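Local coordinates for DUF2235 domain-containing protein (Pseudomonas aeruginosa, PDB 4O5P) that acts as a type VI secretion phospholipase effector, probably hydrolysing membrane phospholipids of target cells through an alpha/beta-hydrolase catalytic domain, at residues I10-P15 and L407-A412; S336-R341 and N458-Q463; Y373-V378 and S403-Q408. All coordinates share one frame; numbering follows the deposited sequence.

Contact 1 of 3, residues I10-P15 and L407-A412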
ATOM      1  N   ILE A  10      11.598  15.101  -9.723  1.00 14.61           N
ATOM      2  CA  ILE A  10      11.143  14.232 -10.798  1.00 16.50           C
ATOM      3  C   ILE A  10      12.098  13.045 -10.787  1.00 21.24           C
ATOM      4  O   ILE A  10      13.265  13.204 -10.391  1.00 20.08           O
ATOM      5  CB  ILE A  10      11.233  14.953 -12.170  1.00 19.57           C
ATOM      6  CG1 ILE A  10      10.297  16.149 -12.205  1.00 21.41           C
ATOM      7  CG2 ILE A  10      10.827  14.035 -13.319  1.00 17.08           C
ATOM      8  CD1 ILE A  10       8.835  15.764 -11.939  1.00 16.91           C
ATOM      9  N   ALA A  11      11.625  11.870 -11.207  1.00 16.03           N
ATOM     10  CA  ALA A  11      12.500  10.722 -11.434  1.00 17.03           C
ATOM     11  C   ALA A  11      13.762  11.134 -12.189  1.00 19.97           C
ATOM     12  O   ALA A  11      13.701  11.986 -13.070  1.00 16.12           O
ATOM     13  CB  ALA A  11      11.773   9.662 -12.224  1.00 17.46           C
ATOM     14  N   PRO A  12      14.911  10.537 -11.835  1.00 16.71           N
ATOM     15  CA  PRO A  12      16.116  10.808 -12.618  1.00 19.22           C
ATOM     16  C   PRO A  12      16.005  10.144 -13.981  1.00 20.99           C
ATOM     17  O   PRO A  12      15.177   9.245 -14.157  1.00 20.06           O
ATOM     18  CB  PRO A  12      17.230  10.149 -11.794  1.00 22.83           C
ATOM     19  CG  PRO A  12      16.540   9.075 -11.000  1.00 19.27           C
ATOM     20  CD  PRO A  12      15.169   9.646 -10.691  1.00 17.80           C
ATOM     21  N   THR A  13      16.814  10.592 -14.935  1.00 18.74           N
ATOM     22  CA  THR A  13      16.842   9.989 -16.266  1.00 21.05           C
ATOM     23  C   THR A  13      17.331   8.562 -16.087  1.00 18.88           C
ATOM     24  O   THR A  13      18.054   8.277 -15.132  1.00 19.73           O
ATOM     25  CB  THR A  13      17.798  10.770 -17.184  1.00 23.73           C
ATOM     26  OG1 THR A  13      17.693  10.276 -18.521  1.00 25.19           O
ATOM     27  CG2 THR A  13      19.243  10.633 -16.697  1.00 17.10           C
ATOM     28  N   HIS A  14      16.912   7.648 -16.954  1.00 23.37           N
ATOM     29  CA  HIS A  14      17.352   6.266 -16.804  1.00 23.31           C
ATOM     30  C   HIS A  14      18.552   6.021 -17.698  1.00 25.13           C
ATOM     31  O   HIS A  14      18.442   6.187 -18.912  1.00 24.25           O
ATOM     32  CB  HIS A  14      16.260   5.275 -17.175  1.00 22.67           C
ATOM     33  CG  HIS A  14      16.721   3.853 -17.134  1.00 23.76           C
ATOM     34  ND1 HIS A  14      16.892   3.164 -15.953  1.00 21.37           N
ATOM     35  CD2 HIS A  14      17.092   3.004 -18.123  1.00 24.45           C
ATOM     36  CE1 HIS A  14      17.334   1.945 -16.217  1.00 22.57           C
ATOM     37  NE2 HIS A  14      17.461   1.823 -17.528  1.00 25.36           N
ATOM     38  N   PRO A  15      19.692   5.613 -17.108  1.00 25.61           N
ATOM     39  CA  PRO A  15      20.933   5.529 -17.882  1.00 27.17           C
ATOM     40  C   PRO A  15      20.859   4.411 -18.901  1.00 31.18           C
ATOM     41  O   PRO A  15      20.364   3.326 -18.573  1.00 28.39           O
ATOM     42  CB  PRO A  15      21.985   5.203 -16.827  1.00 25.34           C
ATOM     43  CG  PRO A  15      21.234   4.523 -15.747  1.00 27.55           C
ATOM     44  CD  PRO A  15      19.888   5.196 -15.708  1.00 23.54           C
ATOM     45  N   LEU A 407      12.116  -0.073 -10.350  1.00 19.38           N
ATOM     46  CA  LEU A 407      12.781  -1.234  -9.734  1.00 18.81           C
ATOM     47  C   LEU A 407      14.294  -1.040  -9.738  1.00 18.42           C
ATOM     48  O   LEU A 407      14.961  -1.111  -8.682  1.00 19.05           O
ATOM     49  CB  LEU A 407      12.418  -2.519 -10.484  1.00 18.15           C
ATOM     50  CG  LEU A 407      13.268  -3.758 -10.218  1.00 16.22           C
ATOM     51  CD1 LEU A 407      13.051  -4.256  -8.791  1.00 17.92           C
ATOM     52  CD2 LEU A 407      12.912  -4.830 -11.203  1.00 17.97           C
ATOM     53  N   GLN A 408      14.838  -0.752 -10.911  1.00 14.50           N
ATOM     54  CA  GLN A 408      16.280  -0.577 -10.993  1.00 21.26           C
ATOM     55  C   GLN A 408      16.702   0.590 -10.109  1.00 19.84           C
ATOM     56  O   GLN A 408      17.722   0.521  -9.388  1.00 19.85           O
ATOM     57  CB  GLN A 408      16.731  -0.385 -12.444  1.00 21.76           C
ATOM     58  CG  GLN A 408      16.763  -1.687 -13.241  1.00 14.76           C
ATOM     59  CD  GLN A 408      17.690  -1.624 -14.456  1.00 23.20           C
ATOM     60  OE1 GLN A 408      18.367  -0.620 -14.689  1.00 20.72           O
ATOM     61  NE2 GLN A 408      17.721  -2.708 -15.238  1.00 23.85           N
ATOM     62  N   HIS A 409      15.881   1.632 -10.102  1.00 15.33           N
ATOM     63  CA  HIS A 409      16.262   2.816  -9.360  1.00 20.39           C
ATOM     64  C   HIS A 409      16.368   2.407  -7.893  1.00 21.40           C
ATOM     65  O   HIS A 409      17.362   2.732  -7.214  1.00 19.61           O
ATOM     66  CB  HIS A 409      15.250   3.947  -9.586  1.00 17.98           C
ATOM     67  CG  HIS A 409      15.555   5.209  -8.840  1.00 20.45           C
ATOM     68  ND1 HIS A 409      14.743   6.322  -8.904  1.00 17.64           N
ATOM     69  CD2 HIS A 409      16.577   5.537  -8.008  1.00 18.79           C
ATOM     70  CE1 HIS A 409      15.247   7.276  -8.140  1.00 17.24           C
ATOM     71  NE2 HIS A 409      16.355   6.822  -7.579  1.00 19.43           N
HETATM   72  N   MSE A 410      15.388   1.624  -7.433  1.00 16.72           N
HETATM   73  CA  MSE A 410      15.302   1.342  -6.015  1.00 17.38           C
HETATM   74  C   MSE A 410      16.507   0.493  -5.697  1.00 20.21           C
HETATM   75  O   MSE A 410      17.199   0.713  -4.687  1.00 18.97           O
HETATM   76  CB  MSE A 410      13.993   0.607  -5.659  1.00 14.59           C
HETATM   77  CG  MSE A 410      13.844   0.401  -4.152  1.00 11.95           C
HETATM   78 SE   MSE A 410      13.591   2.103  -3.225  1.00 22.33          SE
HETATM   79  CE  MSE A 410      11.684   2.256  -3.534  1.00 13.50           C
ATOM     80  N   TYR A 411      16.809  -0.418  -6.625  1.00 19.98           N
ATOM     81  CA  TYR A 411      17.920  -1.323  -6.435  1.00 18.16           C
ATOM     82  C   TYR A 411      19.174  -0.500  -6.197  1.00 21.52           C
ATOM     83  O   TYR A 411      19.900  -0.717  -5.209  1.00 22.46           O
ATOM     84  CB  TYR A 411      18.075  -2.218  -7.665  1.00 18.17           C
ATOM     85  CG  TYR A 411      19.279  -3.115  -7.618  1.00 21.29           C
ATOM     86  CD1 TYR A 411      19.211  -4.378  -7.048  1.00 18.44           C
ATOM     87  CD2 TYR A 411      20.488  -2.701  -8.160  1.00 23.84           C
ATOM     88  CE1 TYR A 411      20.335  -5.206  -7.020  1.00 25.47           C
ATOM     89  CE2 TYR A 411      21.597  -3.504  -8.133  1.00 20.83           C
ATOM     90  CZ  TYR A 411      21.527  -4.748  -7.566  1.00 29.02           C
ATOM     91  OH  TYR A 411      22.669  -5.527  -7.552  1.00 25.79           O
ATOM     92  N   ALA A 412      19.391   0.496  -7.058  1.00 20.33           N
ATOM     93  CA  ALA A 412      20.647   1.232  -7.019  1.00 18.80           C
ATOM     94  C   ALA A 412      20.734   1.945  -5.686  1.00 22.82           C
ATOM     95  O   ALA A 412      21.789   1.919  -5.023  1.00 20.90           O
ATOM     96  CB  ALA A 412      20.744   2.222  -8.179  1.00 19.11           C
TER
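P12 meets H409 through a CH-pi contact. P12 CG lies over one face of the imidazole, while CD is toward the rim, 3.5 Å from H409 CE1. P12 CG is 4.0 Å from the centroid of the H409 ring, 29° off its normal. CG of H409 is anti to the backbone N (chi1 179°), which carries the ring out from the helix to the loop 10-15. Y373 meets the same ring edge-to-face. The loop after strand 7-10, near the N-terminus, thus packs on helix 403-416 of the catalytic domain. A11 is also backbone-bonded to A374 of strand 370-375.

H14 and Q408 make a polar contact without a hydrogen bond between them. The amide oxygen of Q408 comes to the edge of the H14 ring, close to its plane. H14 CE1 to Q408 OE1 is 3.2 Å. The side chains cross at about a right angle, and the ring and amide planes are 52° apart.

The hydrogen bonds go to other partners. H409 ND1 pairs with Y375 OH, and NE2 with the carboxylate of E413. Q408 OE1 accepts from R19 N, while Q408 NE2 donates to F447 O.

Both ring nitrogens of H409 and both polar atoms of the Q408 amide therefore have partners in a buried place. The bonds fix the rotation of both groups. The nearby E413 carboxylate would probably favour a proton on H409 NE2.

Contact 2 of 3, residues S336-R341 and N458-Q463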
ATOM      1  N   SER A 336       3.659   7.390  -7.789  1.00 13.14           N
ATOM      2  CA  SER A 336       2.945   7.458  -9.071  1.00 10.73           C
ATOM      3  C   SER A 336       2.341   8.845  -9.296  1.00 14.70           C
ATOM      4  O   SER A 336       1.698   9.386  -8.397  1.00 17.08           O
ATOM      5  CB  SER A 336       1.830   6.401  -9.065  1.00 12.71           C
ATOM      6  OG  SER A 336       0.818   6.674 -10.025  1.00 13.31           O
ATOM      7  N   CYS A 337       2.539   9.425 -10.483  1.00 14.50           N
ATOM      8  CA  CYS A 337       1.922  10.707 -10.825  1.00 13.39           C
ATOM      9  C   CYS A 337       0.504  10.575 -11.383  1.00 12.95           C
ATOM     10  O   CYS A 337      -0.282  11.526 -11.329  1.00 15.08           O
ATOM     11  CB  CYS A 337       2.768  11.430 -11.881  1.00 16.36           C
ATOM     12  SG  CYS A 337       4.344  11.975 -11.275  1.00 16.10           S
ATOM     13  N   HIS A 338       0.193   9.413 -11.945  1.00 13.02           N
ATOM     14  CA  HIS A 338      -1.042   9.237 -12.721  1.00 14.94           C
ATOM     15  C   HIS A 338      -2.135   8.411 -12.038  1.00 14.74           C
ATOM     16  O   HIS A 338      -3.239   8.291 -12.582  1.00 16.25           O
ATOM     17  CB  HIS A 338      -0.713   8.687 -14.110  1.00 14.21           C
ATOM     18  CG  HIS A 338       0.264   9.539 -14.852  1.00 13.15           C
ATOM     19  ND1 HIS A 338       1.487   9.075 -15.279  1.00 14.39           N
ATOM     20  CD2 HIS A 338       0.230  10.856 -15.161  1.00 13.80           C
ATOM     21  CE1 HIS A 338       2.155  10.066 -15.846  1.00 15.15           C
ATOM     22  NE2 HIS A 338       1.415  11.159 -15.783  1.00 12.83           N
ATOM     23  N   GLU A 339      -1.856   7.867 -10.852  1.00 12.80           N
ATOM     24  CA  GLU A 339      -2.900   7.157 -10.081  1.00 11.29           C
ATOM     25  C   GLU A 339      -3.974   8.155  -9.614  1.00 14.49           C
ATOM     26  O   GLU A 339      -3.638   9.281  -9.235  1.00 16.35           O
ATOM     27  CB  GLU A 339      -2.292   6.448  -8.867  1.00 14.62           C
ATOM     28  CG  GLU A 339      -3.311   5.713  -7.970  1.00 11.05           C
ATOM     29  CD  GLU A 339      -4.137   4.662  -8.706  1.00 13.39           C
ATOM     30  OE1 GLU A 339      -3.555   3.814  -9.417  1.00 13.17           O
ATOM     31  OE2 GLU A 339      -5.386   4.670  -8.573  1.00 15.82           O
ATOM     32  N   GLN A 340      -5.249   7.750  -9.653  1.00 12.77           N
ATOM     33  CA  GLN A 340      -6.367   8.645  -9.356  1.00 13.92           C
ATOM     34  C   GLN A 340      -7.509   7.973  -8.573  1.00 14.85           C
ATOM     35  O   GLN A 340      -8.494   8.638  -8.222  1.00 17.28           O
ATOM     36  CB  GLN A 340      -6.961   9.225 -10.661  1.00 15.14           C
ATOM     37  CG  GLN A 340      -6.128  10.287 -11.385  1.00 13.90           C
ATOM     38  CD  GLN A 340      -6.824  10.791 -12.643  1.00 16.50           C
ATOM     39  OE1 GLN A 340      -6.862  10.098 -13.666  1.00 15.54           O
ATOM     40  NE2 GLN A 340      -7.405  11.983 -12.561  1.00 13.36           N
ATOM     41  N   ARG A 341      -7.402   6.674  -8.303  1.00 14.06           N
ATOM     42  CA  ARG A 341      -8.512   5.965  -7.652  1.00 16.87           C
ATOM     43  C   ARG A 341      -8.741   6.476  -6.241  1.00 18.22           C
ATOM     44  O   ARG A 341      -7.790   6.642  -5.465  1.00 14.46           O
ATOM     45  CB  ARG A 341      -8.284   4.451  -7.615  1.00 16.37           C
ATOM     46  CG  ARG A 341      -8.664   3.709  -8.898  1.00 19.85           C
ATOM     47  CD  ARG A 341      -8.263   2.218  -8.807  1.00 22.72           C
ATOM     48  NE  ARG A 341      -6.808   2.065  -8.727  1.00 20.20           N
ATOM     49  CZ  ARG A 341      -6.182   0.917  -8.470  1.00 22.76           C
ATOM     50  NH1 ARG A 341      -6.873  -0.196  -8.273  1.00 20.02           N
ATOM     51  NH2 ARG A 341      -4.851   0.884  -8.412  1.00 19.00           N
ATOM     52  N   ASN A 458      12.503   8.027 -20.588  1.00 18.26           N
ATOM     53  CA  ASN A 458      13.257   9.270 -20.638  1.00 16.47           C
ATOM     54  C   ASN A 458      12.535  10.413 -21.366  1.00 17.91           C
ATOM     55  O   ASN A 458      12.755  11.575 -21.056  1.00 18.99           O
ATOM     56  CB  ASN A 458      14.656   9.020 -21.203  1.00 19.51           C
ATOM     57  CG  ASN A 458      15.520   8.190 -20.257  1.00 20.50           C
ATOM     58  OD1 ASN A 458      15.355   8.251 -19.037  1.00 17.38           O
ATOM     59  ND2 ASN A 458      16.444   7.406 -20.821  1.00 24.02           N
ATOM     60  N   ALA A 459      11.655  10.100 -22.315  1.00 18.61           N
ATOM     61  CA  ALA A 459      10.879  11.180 -22.940  1.00 21.06           C
ATOM     62  C   ALA A 459       9.942  11.785 -21.898  1.00 18.77           C
ATOM     63  O   ALA A 459       9.818  13.029 -21.761  1.00 18.12           O
ATOM     64  CB  ALA A 459      10.102  10.668 -24.138  1.00 18.53           C
ATOM     65  N   TRP A 460       9.283  10.904 -21.149  1.00 17.76           N
ATOM     66  CA  TRP A 460       8.496  11.394 -20.029  1.00 15.98           C
ATOM     67  C   TRP A 460       9.350  12.209 -19.051  1.00 15.96           C
ATOM     68  O   TRP A 460       8.994  13.322 -18.667  1.00 17.91           O
ATOM     69  CB  TRP A 460       7.807  10.247 -19.292  1.00 15.55           C
ATOM     70  CG  TRP A 460       6.967  10.767 -18.182  1.00 17.57           C
ATOM     71  CD1 TRP A 460       5.673  11.200 -18.264  1.00 14.15           C
ATOM     72  CD2 TRP A 460       7.376  10.979 -16.833  1.00 14.15           C
ATOM     73  NE1 TRP A 460       5.242  11.636 -17.036  1.00 14.23           N
ATOM     74  CE2 TRP A 460       6.273  11.510 -16.134  1.00 15.55           C
ATOM     75  CE3 TRP A 460       8.566  10.743 -16.133  1.00 15.77           C
ATOM     76  CZ2 TRP A 460       6.319  11.823 -14.774  1.00 13.91           C
ATOM     77  CZ3 TRP A 460       8.625  11.071 -14.783  1.00 16.59           C
ATOM     78  CH2 TRP A 460       7.502  11.594 -14.116  1.00 16.04           C
ATOM     79  N   GLN A 461      10.489  11.659 -18.653  1.00 19.04           N
ATOM     80  CA  GLN A 461      11.307  12.289 -17.635  1.00 18.06           C
ATOM     81  C   GLN A 461      11.723  13.684 -18.066  1.00 17.61           C
ATOM     82  O   GLN A 461      11.730  14.621 -17.262  1.00 14.04           O
ATOM     83  CB  GLN A 461      12.537  11.437 -17.355  1.00 18.57           C
ATOM     84  CG  GLN A 461      13.284  11.830 -16.094  1.00 16.81           C
ATOM     85  CD  GLN A 461      14.198  13.027 -16.281  1.00 18.66           C
ATOM     86  OE1 GLN A 461      14.688  13.289 -17.383  1.00 21.12           O
ATOM     87  NE2 GLN A 461      14.434  13.763 -15.198  1.00 18.96           N
ATOM     88  N   ALA A 462      12.046  13.811 -19.349  1.00 19.40           N
ATOM     89  CA  ALA A 462      12.505  15.073 -19.910  1.00 18.45           C
ATOM     90  C   ALA A 462      11.403  16.125 -20.055  1.00 19.37           C
ATOM     91  O   ALA A 462      11.697  17.319 -19.946  1.00 18.85           O
ATOM     92  CB  ALA A 462      13.225  14.838 -21.244  1.00 20.56           C
ATOM     93  N   GLN A 463      10.156  15.719 -20.307  1.00 16.90           N
ATOM     94  CA  GLN A 463       9.086  16.734 -20.395  1.00 18.33           C
ATOM     95  C   GLN A 463       8.544  17.172 -19.039  1.00 18.15           C
ATOM     96  O   GLN A 463       7.873  18.201 -18.922  1.00 17.30           O
ATOM     97  CB  GLN A 463       7.909  16.249 -21.246  1.00 18.62           C
ATOM     98  CG  GLN A 463       7.195  15.009 -20.687  1.00 18.40           C
ATOM     99  CD  GLN A 463       6.130  15.327 -19.651  1.00 16.03           C
ATOM    100  OE1 GLN A 463       5.398  16.322 -19.756  1.00 17.08           O
ATOM    101  NE2 GLN A 463       6.036  14.470 -18.633  1.00 15.23           N
TER
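C337 and W460 mark the nearest backbone approach, with CA atoms 11.3 Å apart. S336-R341 is the loop after strand 331-336, in the catalytic domain. N458-Q463 is the last part of helix 451-463, in the C-terminal domain region. S336 OG accepts from E339 N in an ST motif. At this separation the contact is made by side chains alone.

The indole of W460 meets both C337 and H338. Its CG is anti to the backbone N (chi1 -178°), and the ring reaches toward the loop. C337 SG meets the edge of the six-membered ring, near its plane, with SG to W460 CZ2 at 4.0 Å. H338 approaches the pyrrole side. H338 CE1 is 3.7 Å from W460 NE1, which lies near the imidazole plane, and the two ring planes are 82° apart. Q463 NE2 donates to W460 O, which places it 3.2 Å above one face of the W460 ring, toward the rim.

E476 OE1 is hydrogen-bonded to both W460 NE1 and H338 NE2. H338 ND1 accepts from G377 N. This pattern is consistent with a neutral imidazole protonated at NE2. One carboxylate oxygen thus gathers two buried N-H groups and ties the two rings together at a steep angle.

Contact 3 of 3, residues Y373-V378 and S403-Q408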
ATOM      1  N   TYR A 373      10.649  10.732  -5.245  1.00 15.14           N
ATOM      2  CA  TYR A 373      10.749  10.902  -6.694  1.00 15.11           C
ATOM      3  C   TYR A 373       9.410  10.669  -7.372  1.00 16.94           C
ATOM      4  O   TYR A 373       8.725   9.677  -7.082  1.00 13.78           O
ATOM      5  CB  TYR A 373      11.766   9.927  -7.277  1.00 16.28           C
ATOM      6  CG  TYR A 373      13.200  10.295  -7.006  1.00 16.30           C
ATOM      7  CD1 TYR A 373      13.823  11.321  -7.715  1.00 17.24           C
ATOM      8  CD2 TYR A 373      13.943   9.602  -6.054  1.00 15.80           C
ATOM      9  CE1 TYR A 373      15.163  11.655  -7.472  1.00 15.95           C
ATOM     10  CE2 TYR A 373      15.260   9.922  -5.813  1.00 17.86           C
ATOM     11  CZ  TYR A 373      15.861  10.952  -6.515  1.00 17.01           C
ATOM     12  OH  TYR A 373      17.177  11.256  -6.262  1.00 18.18           O
ATOM     13  N   ALA A 374       9.043  11.581  -8.275  1.00 16.30           N
ATOM     14  CA  ALA A 374       7.818  11.442  -9.068  1.00 14.84           C
ATOM     15  C   ALA A 374       8.085  10.558 -10.289  1.00 17.03           C
ATOM     16  O   ALA A 374       9.050  10.800 -11.022  1.00 15.22           O
ATOM     17  CB  ALA A 374       7.315  12.793  -9.513  1.00 15.87           C
ATOM     18  N   TYR A 375       7.224   9.556 -10.493  1.00 12.25           N
ATOM     19  CA  TYR A 375       7.325   8.561 -11.577  1.00 13.81           C
ATOM     20  C   TYR A 375       6.028   8.479 -12.406  1.00 13.49           C
ATOM     21  O   TYR A 375       4.933   8.695 -11.891  1.00 15.19           O
ATOM     22  CB  TYR A 375       7.646   7.156 -11.012  1.00 12.29           C
ATOM     23  CG  TYR A 375       9.130   6.854 -10.954  1.00 16.12           C
ATOM     24  CD1 TYR A 375       9.937   7.401  -9.959  1.00 16.36           C
ATOM     25  CD2 TYR A 375       9.729   6.034 -11.902  1.00 15.38           C
ATOM     26  CE1 TYR A 375      11.316   7.134  -9.913  1.00 14.59           C
ATOM     27  CE2 TYR A 375      11.091   5.781 -11.873  1.00 15.67           C
ATOM     28  CZ  TYR A 375      11.873   6.330 -10.878  1.00 20.22           C
ATOM     29  OH  TYR A 375      13.224   6.061 -10.854  1.00 23.30           O
ATOM     30  N   PRO A 376       6.150   8.138 -13.698  1.00 14.04           N
ATOM     31  CA  PRO A 376       4.980   8.043 -14.574  1.00 14.23           C
ATOM     32  C   PRO A 376       4.265   6.726 -14.359  1.00 12.30           C
ATOM     33  O   PRO A 376       4.887   5.777 -13.866  1.00 15.98           O
ATOM     34  CB  PRO A 376       5.606   8.070 -15.975  1.00 11.67           C
ATOM     35  CG  PRO A 376       6.897   7.378 -15.780  1.00 12.18           C
ATOM     36  CD  PRO A 376       7.397   7.848 -14.423  1.00 12.67           C
ATOM     37  N   GLY A 377       2.986   6.669 -14.727  1.00 15.59           N
ATOM     38  CA  GLY A 377       2.192   5.461 -14.591  1.00 11.96           C
ATOM     39  C   GLY A 377       1.265   5.478 -13.398  1.00 11.61           C
ATOM     40  O   GLY A 377       1.262   6.410 -12.596  1.00 14.72           O
ATOM     41  N   VAL A 378       0.444   4.447 -13.283  1.00 12.21           N
ATOM     42  CA  VAL A 378      -0.464   4.352 -12.164  1.00 10.91           C
ATOM     43  C   VAL A 378       0.188   3.477 -11.090  1.00 13.05           C
ATOM     44  O   VAL A 378       1.391   3.239 -11.161  1.00 11.68           O
ATOM     45  CB  VAL A 378      -1.830   3.843 -12.599  1.00 12.21           C
ATOM     46  CG1 VAL A 378      -2.420   4.837 -13.631  1.00 13.70           C
ATOM     47  CG2 VAL A 378      -1.713   2.464 -13.206  1.00 10.16           C
ATOM     48  N   SER A 403       7.277  -0.509 -14.756  1.00 14.61           N
ATOM     49  CA  SER A 403       7.731  -0.675 -13.379  1.00 17.33           C
ATOM     50  C   SER A 403       9.186  -1.144 -13.247  1.00 16.75           C
ATOM     51  O   SER A 403       9.742  -1.115 -12.159  1.00 16.20           O
ATOM     52  CB  SER A 403       6.815  -1.650 -12.650  1.00 16.54           C
ATOM     53  OG  SER A 403       6.672  -2.837 -13.395  1.00 16.90           O
ATOM     54  N   GLN A 404       9.784  -1.586 -14.348  1.00 18.39           N
ATOM     55  CA  GLN A 404      11.188  -1.993 -14.328  1.00 18.50           C
ATOM     56  C   GLN A 404      12.152  -0.838 -14.094  1.00 18.62           C
ATOM     57  O   GLN A 404      13.294  -1.070 -13.676  1.00 18.52           O
ATOM     58  CB  GLN A 404      11.558  -2.757 -15.612  1.00 18.16           C
ATOM     59  CG  GLN A 404      10.794  -4.084 -15.788  1.00 16.70           C
ATOM     60  CD  GLN A 404      11.219  -5.158 -14.793  1.00 21.73           C
ATOM     61  OE1 GLN A 404      10.454  -5.548 -13.899  1.00 19.31           O
ATOM     62  NE2 GLN A 404      12.439  -5.654 -14.954  1.00 23.21           N
ATOM     63  N   ILE A 405      11.720   0.400 -14.343  1.00 19.25           N
ATOM     64  CA  ILE A 405      12.647   1.530 -14.156  1.00 17.73           C
ATOM     65  C   ILE A 405      12.770   1.829 -12.668  1.00 19.79           C
ATOM     66  O   ILE A 405      13.873   1.788 -12.083  1.00 17.63           O
ATOM     67  CB  ILE A 405      12.197   2.812 -14.934  1.00 19.27           C
ATOM     68  CG1 ILE A 405      11.943   2.500 -16.408  1.00 18.92           C
ATOM     69  CG2 ILE A 405      13.230   3.926 -14.803  1.00 18.54           C
ATOM     70  CD1 ILE A 405      13.176   2.018 -17.157  1.00 19.28           C
ATOM     71  N   ALA A 406      11.626   2.105 -12.047  1.00 19.90           N
ATOM     72  CA  ALA A 406      11.580   2.295 -10.600  1.00 17.12           C
ATOM     73  C   ALA A 406      12.310   1.159  -9.882  1.00 17.18           C
ATOM     74  O   ALA A 406      13.064   1.400  -8.936  1.00 20.30           O
ATOM     75  CB  ALA A 406      10.156   2.400 -10.124  1.00 17.19           C
ATOM     76  N   LEU A 407      12.116  -0.073 -10.350  1.00 19.38           N
ATOM     77  CA  LEU A 407      12.781  -1.234  -9.734  1.00 18.81           C
ATOM     78  C   LEU A 407      14.294  -1.040  -9.738  1.00 18.42           C
ATOM     79  O   LEU A 407      14.961  -1.111  -8.682  1.00 19.05           O
ATOM     80  CB  LEU A 407      12.418  -2.519 -10.484  1.00 18.15           C
ATOM     81  CG  LEU A 407      13.268  -3.758 -10.218  1.00 16.22           C
ATOM     82  CD1 LEU A 407      13.051  -4.256  -8.791  1.00 17.92           C
ATOM     83  CD2 LEU A 407      12.912  -4.830 -11.203  1.00 17.97           C
ATOM     84  N   GLN A 408      14.838  -0.752 -10.911  1.00 14.50           N
ATOM     85  CA  GLN A 408      16.280  -0.577 -10.993  1.00 21.26           C
ATOM     86  C   GLN A 408      16.702   0.590 -10.109  1.00 19.84           C
ATOM     87  O   GLN A 408      17.722   0.521  -9.388  1.00 19.85           O
ATOM     88  CB  GLN A 408      16.731  -0.385 -12.444  1.00 21.76           C
ATOM     89  CG  GLN A 408      16.763  -1.687 -13.241  1.00 14.76           C
ATOM     90  CD  GLN A 408      17.690  -1.624 -14.456  1.00 23.20           C
ATOM     91  OE1 GLN A 408      18.367  -0.620 -14.689  1.00 20.72           O
ATOM     92  NE2 GLN A 408      17.721  -2.708 -15.238  1.00 23.85           N
TER
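Y375 turns one face of its phenol ring to the methyl of A406. A406 CB stands 4.3 Å from the ring centroid, 25° off the normal, in a CH-pi contact. The ring lies close against the helix: Y375 CE2 is 3.7 Å from A406 N and 3.9 Å from A406 CB. A small residue at this point lets the aromatic carbons reach the helix backbone.

I405 touches the same ring at its edge. Its CG2 methyl lies near the ring plane, 4.1 Å from Y375 CE2. CG2 is anti to the backbone N of I405, whereas the CG1 branch (chi1 -53°) is directed elsewhere. The face and the edge of the ring are thus met by neighbouring residues of one helical turn. The phenol OH runs on toward H409, about one turn further along the helix.

The contact joins strand 370-375 of the central mixed sheet to helix 403-416, within the alpha/beta-hydrolase domain. The strand pairs in parallel with 7-10 and 331-336, and L334 of the latter touches both Y375 and A406. I405 also packs on L453 and F457 of helix 451-463. L407 packs on helix 91-97.

In the fold
Contact 3 lies about 8 Å from each of the others, centre to centre, while contacts 1 and 2 are about 14 Å apart. Contacts 1 and 3 share helix 403-416, and A11 N bonds A374 O at 2.8 Å. Contacts 2 and 3 join through C337 N to Y375 O at 2.9 Å and S336 OG to G377 O at 2.6 Å. Helix 451-463 links back to contact 1, with N458 OD1 2.7 Å from H14 N and Q461 NE2 2.9 Å from A11 O. A Ser-His-Asp triad, S237, H379 and D281, is probable. H379 directly follows V378, and S336 N bonds D281 OD1, so contacts 2 and 3 border the likely active site.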